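Local coordinates for protein probable acrylyl-CoA reductase AcuI (Escherichia coli, PDB 1O89) that probably catalyses the NADPH-dependent reduction of acrylyl-CoA to propanoyl-CoA, working as a homodimer of the zinc-containing alcohol dehydrogenase family, at residues V55-L60 with R339-V344; M80-D85 with G117-Q122; E103-G108 with A132-L137; A139-I144 with L307-Y312. All blocks are in the same frame, centred on the assembly; numbering follows the deposited sequence.

Interaction 1 of 4, residues V55-L60 with R339-V344; sequences VHWSSL and RTLVKV
CB and CG of Lys343 lie over the six-membered ring of Trp57 on the neighbouring strand, CG of Lys343 3.5 Å from the centroid of that Trp57 ring. This CH-pi contact is nearly vertical, 18° off the ring normal. The bends of Lys343 at chi2 (-104°) and chi4 let CD and CE arch away and bring NZ back to 3.5 Å from CZ2 of Trp57. Leu341 CB comes obliquely to the same ring, 4.1 Å from CE3 of Trp57. With an alanine in place of Trp57, Lys343 would probably lose the flat surface it rests on and swing more freely, and a gap would open beside Ala139 and Met143 of helix 139-161.

The strands are antiparallel: 340-343 pairs with 51-59 in the sheet of the GroES-like domain, so the C-terminal strand returns to the first domain of the chain. Ser58 and Val342 form a hydrogen-bonded pair, with Ser58 N 2.9 Å from Val342 O in a nearly straight bond; Val342 N returns to Ser58 O at 3.1 Å. Val344 N to His56 O and Leu60 N to Thr340 O extend the ladder both ways. On the other flank, His56 and Trp57 both face Ala87 in a classic beta bulge. Beyond the strand, Leu60 CD2 meets Val342 CG2 at 4.1 Å, beside Ile319.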
# COMPACT_ATOMS: atom_id res chain seq x y z
N VAL A 55 -18.45 -7.56 32.68
CA VAL A 55 -18.31 -8.38 31.49
C VAL A 55 -19.35 -9.48 31.53
O VAL A 55 -19.59 -10.14 32.56
CB VAL A 55 -16.88 -8.95 31.38
CG1 VAL A 55 -16.70 -9.80 30.13
CG2 VAL A 55 -15.89 -7.81 31.39
N HIS A 56 -20.04 -9.64 30.41
CA HIS A 56 -21.06 -10.67 30.29
C HIS A 56 -20.55 -11.77 29.36
O HIS A 56 -20.79 -12.94 29.61
CB HIS A 56 -22.35 -10.06 29.74
CG HIS A 56 -22.99 -9.07 30.66
ND1 HIS A 56 -23.06 -9.25 32.03
CD2 HIS A 56 -23.65 -7.91 30.40
CE1 HIS A 56 -23.72 -8.24 32.57
NE2 HIS A 56 -24.08 -7.41 31.61
N TRP A 57 -19.88 -11.37 28.28
CA TRP A 57 -19.30 -12.29 27.29
C TRP A 57 -17.88 -11.88 26.92
O TRP A 57 -17.60 -10.69 26.73
CB TRP A 57 -20.14 -12.34 26.00
CG TRP A 57 -21.50 -12.95 26.15
CD1 TRP A 57 -22.69 -12.29 26.31
CD2 TRP A 57 -21.84 -14.36 26.13
NE1 TRP A 57 -23.72 -13.18 26.41
CE2 TRP A 57 -23.24 -14.46 26.29
CE3 TRP A 57 -21.09 -15.54 25.98
CZ2 TRP A 57 -23.91 -15.69 26.33
CZ3 TRP A 57 -21.77 -16.76 26.02
CH2 TRP A 57 -23.16 -16.83 26.19
N SER A 58 -17.01 -12.86 26.78
CA SER A 58 -15.70 -12.67 26.16
C SER A 58 -15.53 -13.83 25.15
O SER A 58 -16.53 -14.40 24.69
CB SER A 58 -14.60 -12.65 27.22
OG SER A 58 -13.31 -12.31 26.70
N SER A 59 -14.27 -14.19 24.85
CA SER A 59 -13.90 -15.18 23.83
C SER A 59 -12.54 -15.79 24.11
O SER A 59 -11.75 -15.26 24.89
CB SER A 59 -13.70 -14.53 22.44
OG SER A 59 -14.60 -13.48 22.21
N LEU A 60 -12.27 -16.88 23.40
CA LEU A 60 -10.94 -17.42 23.27
C LEU A 60 -10.48 -17.25 21.83
O LEU A 60 -10.59 -18.18 21.03
CB LEU A 60 -10.90 -18.90 23.66
CG LEU A 60 -11.00 -19.31 25.13
CD1 LEU A 60 -10.34 -20.66 25.32
CD2 LEU A 60 -10.38 -18.28 26.10
N ARG A 339 -16.42 -20.76 16.88
CA ARG A 339 -16.11 -19.86 17.98
C ARG A 339 -16.18 -20.55 19.33
O ARG A 339 -17.11 -21.32 19.58
CB ARG A 339 -17.09 -18.70 18.00
CG ARG A 339 -16.81 -17.64 17.00
CD ARG A 339 -16.71 -18.11 15.59
NE ARG A 339 -16.81 -17.01 14.63
CZ ARG A 339 -16.52 -17.11 13.34
NH1 ARG A 339 -16.10 -18.27 12.82
NH2 ARG A 339 -16.65 -16.06 12.56
N THR A 340 -15.21 -20.25 20.19
CA THR A 340 -15.33 -20.54 21.61
C THR A 340 -15.63 -19.22 22.32
O THR A 340 -14.82 -18.30 22.29
CB THR A 340 -14.03 -21.15 22.18
OG1 THR A 340 -13.81 -22.46 21.64
CG2 THR A 340 -14.16 -21.40 23.67
N LEU A 341 -16.82 -19.11 22.91
CA LEU A 341 -17.23 -17.94 23.67
C LEU A 341 -17.14 -18.22 25.15
O LEU A 341 -17.42 -19.33 25.59
CB LEU A 341 -18.68 -17.57 23.34
CG LEU A 341 -19.02 -17.26 21.88
CD1 LEU A 341 -20.52 -17.07 21.77
CD2 LEU A 341 -18.30 -16.05 21.41
N VAL A 342 -16.75 -17.22 25.92
CA VAL A 342 -16.73 -17.36 27.37
C VAL A 342 -17.87 -16.59 28.03
O VAL A 342 -17.94 -15.37 27.95
CB VAL A 342 -15.39 -16.90 27.94
CG1 VAL A 342 -15.38 -17.03 29.48
CG2 VAL A 342 -14.28 -17.70 27.33
N LYS A 343 -18.78 -17.32 28.66
CA LYS A 343 -19.87 -16.70 29.42
C LYS A 343 -19.39 -16.47 30.85
O LYS A 343 -19.13 -17.42 31.58
CB LYS A 343 -21.10 -17.58 29.41
CG LYS A 343 -22.42 -16.80 29.46
CD LYS A 343 -23.08 -16.83 30.82
CE LYS A 343 -24.59 -16.54 30.72
NZ LYS A 343 -25.14 -16.93 29.39
N VAL A 344 -19.27 -15.20 31.25
CA VAL A 344 -18.65 -14.86 32.54
C VAL A 344 -19.69 -14.39 33.57
O VAL A 344 -20.81 -13.99 33.23
CB VAL A 344 -17.47 -13.85 32.36
CG1 VAL A 344 -17.04 -13.74 30.92
CG2 VAL A 344 -17.82 -12.48 32.87

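Interaction 2 of 4, residues M80-D85 with G117-Q122; sequences MIPGID and GGLAEQ
Ile81 lays its CG2 methyl against the methyl of Ala120, with CG2 of Ile81 3.9 Å from CB of Ala120. Its chi1 (-66°) sets CG2 anti to the backbone N, pointing it into the bend of 117-120, where it also lies near the carbonyl oxygens of Gly117 and Leu119; CD1 reaches the same Ala120 methyl. One residue on, the Pro82 ring lies beside the end of Leu119, whose outer methyl is doubtfully placed.

Between these apolar contacts run three backbone hydrogen bonds, each with its acceptor in 80-85 and its donor in 117-122. Gly117 N gives to Ile81 O at 2.8 Å from above the carbonyl plane. Leu119 N gives to Pro82 O at 2.9 Å. Gly118 N gives to Gly83 O at 3.0 Å, in the carbonyl plane and on a lone pair. Leu119 is itself the centre of an inverse gamma turn. Neither segment is a regular strand here; both are loops of the GroES-like domain, one leading into strand 85-93 and the other into strand 122-125. Asp64 OD1 accepts from the backbone N of both Gly83 and Ile84.

The glycines make this closeness possible: a beta carbon on Gly117 would collide with Gly83 O, and one on Gly118 with Asp85 O, while at Gly83 (phi 107°) it would jam against the preceding carbonyl oxygen. Since every touching residue is buried, the three paired amides and carbonyls satisfy polar groups within apolar surroundings, and the join depends on backbone shape more than on side-chain polarity.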
# COMPACT_ATOMS: atom_id res chain seq x y z
N MET A 80 -1.52 -11.67 34.47
CA MET A 80 -2.31 -11.09 33.37
C MET A 80 -3.64 -11.78 33.22
O MET A 80 -3.70 -12.99 33.27
CB MET A 80 -1.53 -11.22 32.05
CG MET A 80 -2.25 -10.68 30.82
SD MET A 80 -2.75 -8.97 30.96
CE MET A 80 -1.29 -8.25 31.55
N ILE A 81 -4.70 -11.00 33.04
CA ILE A 81 -6.01 -11.53 32.66
C ILE A 81 -6.14 -11.43 31.14
O ILE A 81 -6.16 -10.33 30.60
CB ILE A 81 -7.14 -10.75 33.32
CG1 ILE A 81 -7.12 -10.94 34.84
CG2 ILE A 81 -8.48 -11.21 32.76
CD1 ILE A 81 -8.10 -10.04 35.57
N PRO A 82 -6.24 -12.56 30.44
CA PRO A 82 -6.35 -12.56 28.98
C PRO A 82 -7.76 -12.20 28.51
O PRO A 82 -8.63 -11.87 29.32
CB PRO A 82 -5.99 -13.99 28.61
CG PRO A 82 -6.42 -14.81 29.79
CD PRO A 82 -6.32 -13.92 30.99
N GLY A 83 -7.97 -12.26 27.21
CA GLY A 83 -9.25 -11.90 26.58
C GLY A 83 -9.11 -10.57 25.87
O GLY A 83 -9.35 -9.53 26.47
N ILE A 84 -8.73 -10.61 24.59
CA ILE A 84 -8.59 -9.38 23.82
C ILE A 84 -9.91 -8.74 23.46
O ILE A 84 -9.94 -7.57 23.10
CB ILE A 84 -7.71 -9.57 22.54
CG1 ILE A 84 -8.35 -10.55 21.55
CG2 ILE A 84 -6.30 -10.02 22.94
CD1 ILE A 84 -7.54 -10.71 20.26
N ASP A 85 -10.99 -9.52 23.52
CA ASP A 85 -12.34 -9.00 23.27
C ASP A 85 -13.22 -9.16 24.51
O ASP A 85 -13.13 -10.17 25.20
CB ASP A 85 -13.04 -9.82 22.18
CG ASP A 85 -12.30 -9.87 20.88
OD1 ASP A 85 -11.36 -9.06 20.63
OD2 ASP A 85 -12.62 -10.72 20.02
N GLY A 117 -7.75 -7.99 30.77
CA GLY A 117 -8.80 -8.01 29.77
C GLY A 117 -10.05 -8.75 30.14
O GLY A 117 -10.48 -8.71 31.29
N GLY A 118 -10.59 -9.48 29.17
CA GLY A 118 -11.99 -9.89 29.19
C GLY A 118 -12.37 -11.11 29.96
O GLY A 118 -13.54 -11.30 30.25
N LEU A 119 -11.41 -11.96 30.30
CA LEU A 119 -11.74 -13.22 30.98
C LEU A 119 -11.84 -12.99 32.49
O LEU A 119 -11.10 -13.54 33.29
CB LEU A 119 -10.76 -14.34 30.60
CG LEU A 119 -10.95 -15.07 29.23
CD1 LEU A 119 -12.34 -14.97 28.64
CD2 LEU A 119 -10.02 -14.51 28.23
N ALA A 120 -12.81 -12.17 32.85
CA ALA A 120 -12.99 -11.70 34.21
C ALA A 120 -14.37 -11.06 34.32
O ALA A 120 -14.91 -10.61 33.31
CB ALA A 120 -11.92 -10.69 34.54
N GLU A 121 -14.92 -11.02 35.52
CA GLU A 121 -16.25 -10.42 35.74
C GLU A 121 -16.21 -8.91 35.58
O GLU A 121 -17.24 -8.28 35.33
CB GLU A 121 -16.80 -10.77 37.12
CG GLU A 121 -17.11 -12.25 37.26
CD GLU A 121 -17.61 -12.64 38.64
OE1 GLU A 121 -17.33 -11.92 39.62
OE2 GLU A 121 -18.29 -13.67 38.72
N GLN A 122 -15.03 -8.32 35.74
CA GLN A 122 -14.88 -6.89 35.55
C GLN A 122 -13.60 -6.56 34.80
O GLN A 122 -12.59 -7.24 34.98
CB GLN A 122 -14.85 -6.17 36.90
CG GLN A 122 -16.01 -6.51 37.84
CD GLN A 122 -15.96 -5.65 39.08
OE1 GLN A 122 -15.44 -4.54 39.03
NE2 GLN A 122 -16.50 -6.16 40.20

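Interaction 3 of 4, residues E103-G108 with A132-L137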
# COMPACT_ATOMS: atom_id res chain seq x y z
N GLU A 103 -24.72 -0.98 27.50
CA GLU A 103 -23.94 -2.03 26.86
C GLU A 103 -22.86 -1.45 25.94
O GLU A 103 -23.08 -0.48 25.21
CB GLU A 103 -24.79 -3.10 26.15
CG GLU A 103 -25.96 -2.62 25.30
CD GLU A 103 -27.25 -3.39 25.57
OE1 GLU A 103 -27.20 -4.38 26.33
OE2 GLU A 103 -28.32 -3.00 25.01
N VAL A 104 -21.67 -2.04 26.05
CA VAL A 104 -20.50 -1.66 25.28
C VAL A 104 -19.75 -2.92 24.85
O VAL A 104 -19.99 -4.01 25.36
CB VAL A 104 -19.54 -0.74 26.12
CG1 VAL A 104 -20.16 0.62 26.38
CG2 VAL A 104 -19.12 -1.40 27.44
N LEU A 105 -18.86 -2.76 23.88
CA LEU A 105 -17.87 -3.79 23.60
C LEU A 105 -16.49 -3.19 23.49
O LEU A 105 -16.31 -1.98 23.41
CB LEU A 105 -18.25 -4.64 22.37
CG LEU A 105 -18.19 -4.24 20.89
CD1 LEU A 105 -19.36 -3.38 20.53
CD2 LEU A 105 -16.86 -3.62 20.41
N LEU A 106 -15.50 -4.08 23.50
CA LEU A 106 -14.12 -3.72 23.32
C LEU A 106 -13.41 -4.82 22.58
O LEU A 106 -13.63 -6.01 22.88
CB LEU A 106 -13.44 -3.51 24.68
CG LEU A 106 -11.97 -3.06 24.58
CD1 LEU A 106 -11.61 -2.08 25.69
CD2 LEU A 106 -10.99 -4.25 24.61
N THR A 107 -12.60 -4.44 21.60
CA THR A 107 -11.53 -5.28 21.06
C THR A 107 -10.23 -4.47 20.99
O THR A 107 -10.26 -3.25 20.85
CB THR A 107 -11.90 -5.87 19.69
OG1 THR A 107 -12.03 -4.83 18.71
CG2 THR A 107 -13.30 -6.51 19.76
N GLY A 108 -9.11 -5.18 21.13
CA GLY A 108 -7.79 -4.60 20.96
C GLY A 108 -7.28 -3.69 22.07
O GLY A 108 -7.62 -3.85 23.25
N ALA A 132 -19.56 1.96 21.98
CA ALA A 132 -20.98 1.89 22.32
C ALA A 132 -21.62 0.79 21.50
O ALA A 132 -21.40 0.71 20.29
CB ALA A 132 -21.65 3.22 22.04
N MET A 133 -22.39 -0.08 22.16
CA MET A 133 -23.00 -1.22 21.49
C MET A 133 -23.78 -0.68 20.31
O MET A 133 -24.69 0.11 20.51
CB MET A 133 -23.94 -1.99 22.44
CG MET A 133 -24.45 -3.33 21.90
SD MET A 133 -23.09 -4.61 21.82
CE MET A 133 -23.20 -5.02 20.38
N PRO A 134 -23.40 -1.04 19.09
CA PRO A 134 -24.13 -0.58 17.90
C PRO A 134 -25.54 -1.16 17.83
O PRO A 134 -25.77 -2.28 18.30
CB PRO A 134 -23.28 -1.13 16.73
CG PRO A 134 -21.98 -1.51 17.32
CD PRO A 134 -22.25 -1.90 18.72
N GLN A 135 -26.46 -0.39 17.25
CA GLN A 135 -27.83 -0.84 17.06
C GLN A 135 -27.83 -2.10 16.21
O GLN A 135 -27.19 -2.15 15.17
CB GLN A 135 -28.67 0.25 16.38
CG GLN A 135 -28.85 1.53 17.20
CD GLN A 135 -29.94 2.44 16.65
OE1 GLN A 135 -31.00 2.59 17.27
NE2 GLN A 135 -29.69 3.04 15.49
N GLY A 136 -28.56 -3.12 16.66
CA GLY A 136 -28.66 -4.37 15.93
C GLY A 136 -27.72 -5.45 16.43
O GLY A 136 -27.81 -6.58 15.99
N LEU A 137 -26.82 -5.11 17.34
CA LEU A 137 -25.94 -6.11 17.95
C LEU A 137 -26.18 -6.18 19.44
O LEU A 137 -26.61 -5.20 20.05
CB LEU A 137 -24.46 -5.75 17.74
CG LEU A 137 -23.66 -6.19 16.51
CD1 LEU A 137 -22.19 -5.94 16.79
CD2 LEU A 137 -23.91 -7.64 16.15
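Ala132 faces Val104 as an antiparallel non-hydrogen-bonded pair, their CA atoms 4.7 Å apart, but the two side chains diverge; CG1 of Val104 comes back only to 4.3 Å from CA of Ala132. Met133, next along, makes the backbone link: its N gives to Glu103 O at 3.2 Å, with the donor tilted 34° from the carbonyl plane. Its side chain is caught between two residues of the strand. CB of Met133 lies 3.6 Å from CG of Glu103, which reaches it because chi1 (44°) holds that CG in the crowded position between backbone N and carbonyl carbon. Beyond CB the methionine bends at chi2 and chi3, and it crosses Leu105 at about a right angle, SD of Met133 4.1 Å from CD1 of Leu105. Its CE methyl packs on Ala142 of helix 139-161.

This is the edge of the GroES-like domain's sheet: strand 103-107 pairs with 85-93 on one flank and with the two-residue strand 131-132 on the other, and Leu105 shares backbone hydrogen bonding with Val131.

Pro134 then turns the chain away, its CD 3.7 Å from CD1 of Leu105, so that this one methyl touches both Met133 and Pro134. A type II beta turn follows from Pro134 to Leu137, closed by Leu137 N to Pro134 O at 3.2 Å; Gly136 takes the positive phi (98°) this turn needs. Leu137 comes out of the turn facing Trp300 and Val304 of helix 293-306, just before the chain enters helix 139-161.

Interaction 4 of 4, residues A139-I144 with L307-Y312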
# COMPACT_ATOMS: atom_id res chain seq x y z
N ALA A 139 -24.18 -8.25 23.17
CA ALA A 139 -22.90 -8.74 23.70
C ALA A 139 -22.47 -10.08 23.07
O ALA A 139 -21.34 -10.23 22.64
CB ALA A 139 -23.02 -8.88 25.23
N ARG A 140 -23.38 -11.04 23.01
CA ARG A 140 -23.04 -12.36 22.47
C ARG A 140 -22.65 -12.27 20.99
O ARG A 140 -21.62 -12.78 20.60
CB ARG A 140 -24.20 -13.34 22.65
CG ARG A 140 -23.84 -14.80 22.43
CD ARG A 140 -24.92 -15.78 22.90
NE ARG A 140 -24.51 -17.16 22.73
CZ ARG A 140 -24.57 -17.84 21.58
NH1 ARG A 140 -25.01 -17.28 20.46
NH2 ARG A 140 -24.17 -19.11 21.56
N LYS A 141 -23.49 -11.62 20.19
CA LYS A 141 -23.22 -11.46 18.77
C LYS A 141 -21.91 -10.72 18.55
O LYS A 141 -21.13 -11.07 17.67
CB LYS A 141 -24.36 -10.68 18.08
CG LYS A 141 -25.69 -11.43 18.01
CD LYS A 141 -26.76 -10.57 17.33
CE LYS A 141 -28.06 -11.34 17.11
NZ LYS A 141 -28.85 -10.80 15.96
N ALA A 142 -21.65 -9.70 19.36
CA ALA A 142 -20.43 -8.91 19.22
C ALA A 142 -19.19 -9.78 19.44
O ALA A 142 -18.20 -9.62 18.78
CB ALA A 142 -20.42 -7.73 20.18
N MET A 143 -19.26 -10.72 20.37
CA MET A 143 -18.12 -11.59 20.62
C MET A 143 -18.01 -12.70 19.59
O MET A 143 -16.92 -13.18 19.37
CB MET A 143 -18.18 -12.16 22.03
CG MET A 143 -18.07 -11.08 23.08
SD MET A 143 -16.48 -10.26 22.97
CE MET A 143 -16.84 -8.80 22.10
N ILE A 144 -19.12 -13.11 18.99
CA ILE A 144 -19.09 -14.02 17.86
C ILE A 144 -18.30 -13.37 16.71
O ILE A 144 -17.42 -14.01 16.13
CB ILE A 144 -20.51 -14.39 17.39
CG1 ILE A 144 -21.17 -15.34 18.40
CG2 ILE A 144 -20.49 -15.03 15.97
CD1 ILE A 144 -22.65 -15.48 18.21
N LEU A 307 -23.13 -8.25 7.44
CA LEU A 307 -22.96 -9.63 7.87
C LEU A 307 -24.31 -10.29 7.67
O LEU A 307 -25.30 -9.76 8.16
CB LEU A 307 -22.53 -9.71 9.33
CG LEU A 307 -21.31 -10.55 9.72
CD1 LEU A 307 -20.15 -10.37 8.80
CD2 LEU A 307 -20.93 -10.22 11.16
N PRO A 308 -24.39 -11.41 6.95
CA PRO A 308 -25.67 -12.11 6.78
C PRO A 308 -26.19 -12.67 8.11
O PRO A 308 -25.40 -12.84 9.05
CB PRO A 308 -25.36 -13.26 5.80
CG PRO A 308 -23.91 -13.18 5.46
CD PRO A 308 -23.28 -12.12 6.28
N GLU A 309 -27.48 -12.95 8.19
CA GLU A 309 -28.05 -13.55 9.41
C GLU A 309 -27.50 -14.95 9.68
O GLU A 309 -27.27 -15.32 10.84
CB GLU A 309 -29.59 -13.59 9.35
CG GLU A 309 -30.26 -12.22 9.50
CD GLU A 309 -29.70 -11.38 10.65
OE1 GLU A 309 -30.19 -11.53 11.79
OE2 GLU A 309 -28.76 -10.58 10.40
N SER A 310 -27.26 -15.72 8.61
CA SER A 310 -26.70 -17.07 8.72
C SER A 310 -25.32 -17.10 9.39
O SER A 310 -24.89 -18.15 9.89
CB SER A 310 -26.61 -17.72 7.34
OG SER A 310 -25.83 -16.93 6.45
N PHE A 311 -24.64 -15.96 9.41
CA PHE A 311 -23.36 -15.84 10.07
C PHE A 311 -23.48 -15.92 11.61
O PHE A 311 -22.60 -16.49 12.27
CB PHE A 311 -22.69 -14.53 9.66
CG PHE A 311 -21.37 -14.30 10.32
CD1 PHE A 311 -20.22 -14.89 9.83
CD2 PHE A 311 -21.29 -13.51 11.46
CE1 PHE A 311 -18.99 -14.68 10.45
CE2 PHE A 311 -20.08 -13.29 12.08
CZ PHE A 311 -18.93 -13.88 11.58
N TYR A 312 -24.55 -15.35 12.17
CA TYR A 312 -24.76 -15.30 13.63
C TYR A 312 -25.28 -16.61 14.21
O TYR A 312 -24.98 -16.93 15.36
CB TYR A 312 -25.74 -14.18 14.02
CG TYR A 312 -25.30 -12.77 13.68
CD1 TYR A 312 -24.46 -12.06 14.53
CD2 TYR A 312 -25.74 -12.16 12.51
CE1 TYR A 312 -24.05 -10.76 14.21
CE2 TYR A 312 -25.34 -10.87 12.19
CZ TYR A 312 -24.50 -10.17 13.04
OH TYR A 312 -24.10 -8.89 12.72
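Tyr312 receives Lys141 across its ring at about a right angle, CG of Lys141 3.7 Å from CD1 of Tyr312. CB and CD follow along the same CD1-CE1 side. With CG anti to the carbonyl carbon (chi1 -68°) and the chain straight beyond it, NZ of Lys141 is carried out over the face of Tyr312, 4.8 Å from the ring centroid and only 14° off the normal, a cation-pi contact. Glu309 OE1 is 4.4 Å from NZ of Lys141, too far for a salt bridge but probably adding some attraction. A leucine in place of Lys141 would probably leave the Tyr312 face without its cation and take from Glu309 the positive charge of this lysine.

The contact joins the first turns of helix 139-161 to a short, weakly bonded helix that follows helix 293-306. As in related medium-chain dehydrogenases, the chain probably passes here into the nucleotide-binding domain and returns from it.

Ile144, one helical turn beyond Lys141, points its CD1 at the backbone of the other segment, 4.0 Å from Tyr312 O. Its CG2 branch approaches Phe311 obliquely, 4.3 Å from CE2, while Leu307 CD1 sits over the centre of one face of that ring.

How the interactions relate
Interaction 1 closes the longest loop, with the other three nested inside it; interactions 2 and 3 interleave along the chain, and both close before interaction 4 opens. Interactions 1 and 2, their centres about 9 Å apart, touch, with Ser58 OG 2.6 Å from Asp85 O. Interactions 1 and 3 reach the same mixed sheet of the GroES-like domain without touching each other. Interaction 4, about 12 Å from interaction 3 and 13 Å from interaction 1 between centres, meets both: Met133 and Trp57 pack on the start of helix 139-161. The sheet is thus joined, through that helix, to the segment after helix 293-306, next to the NADP-binding domain.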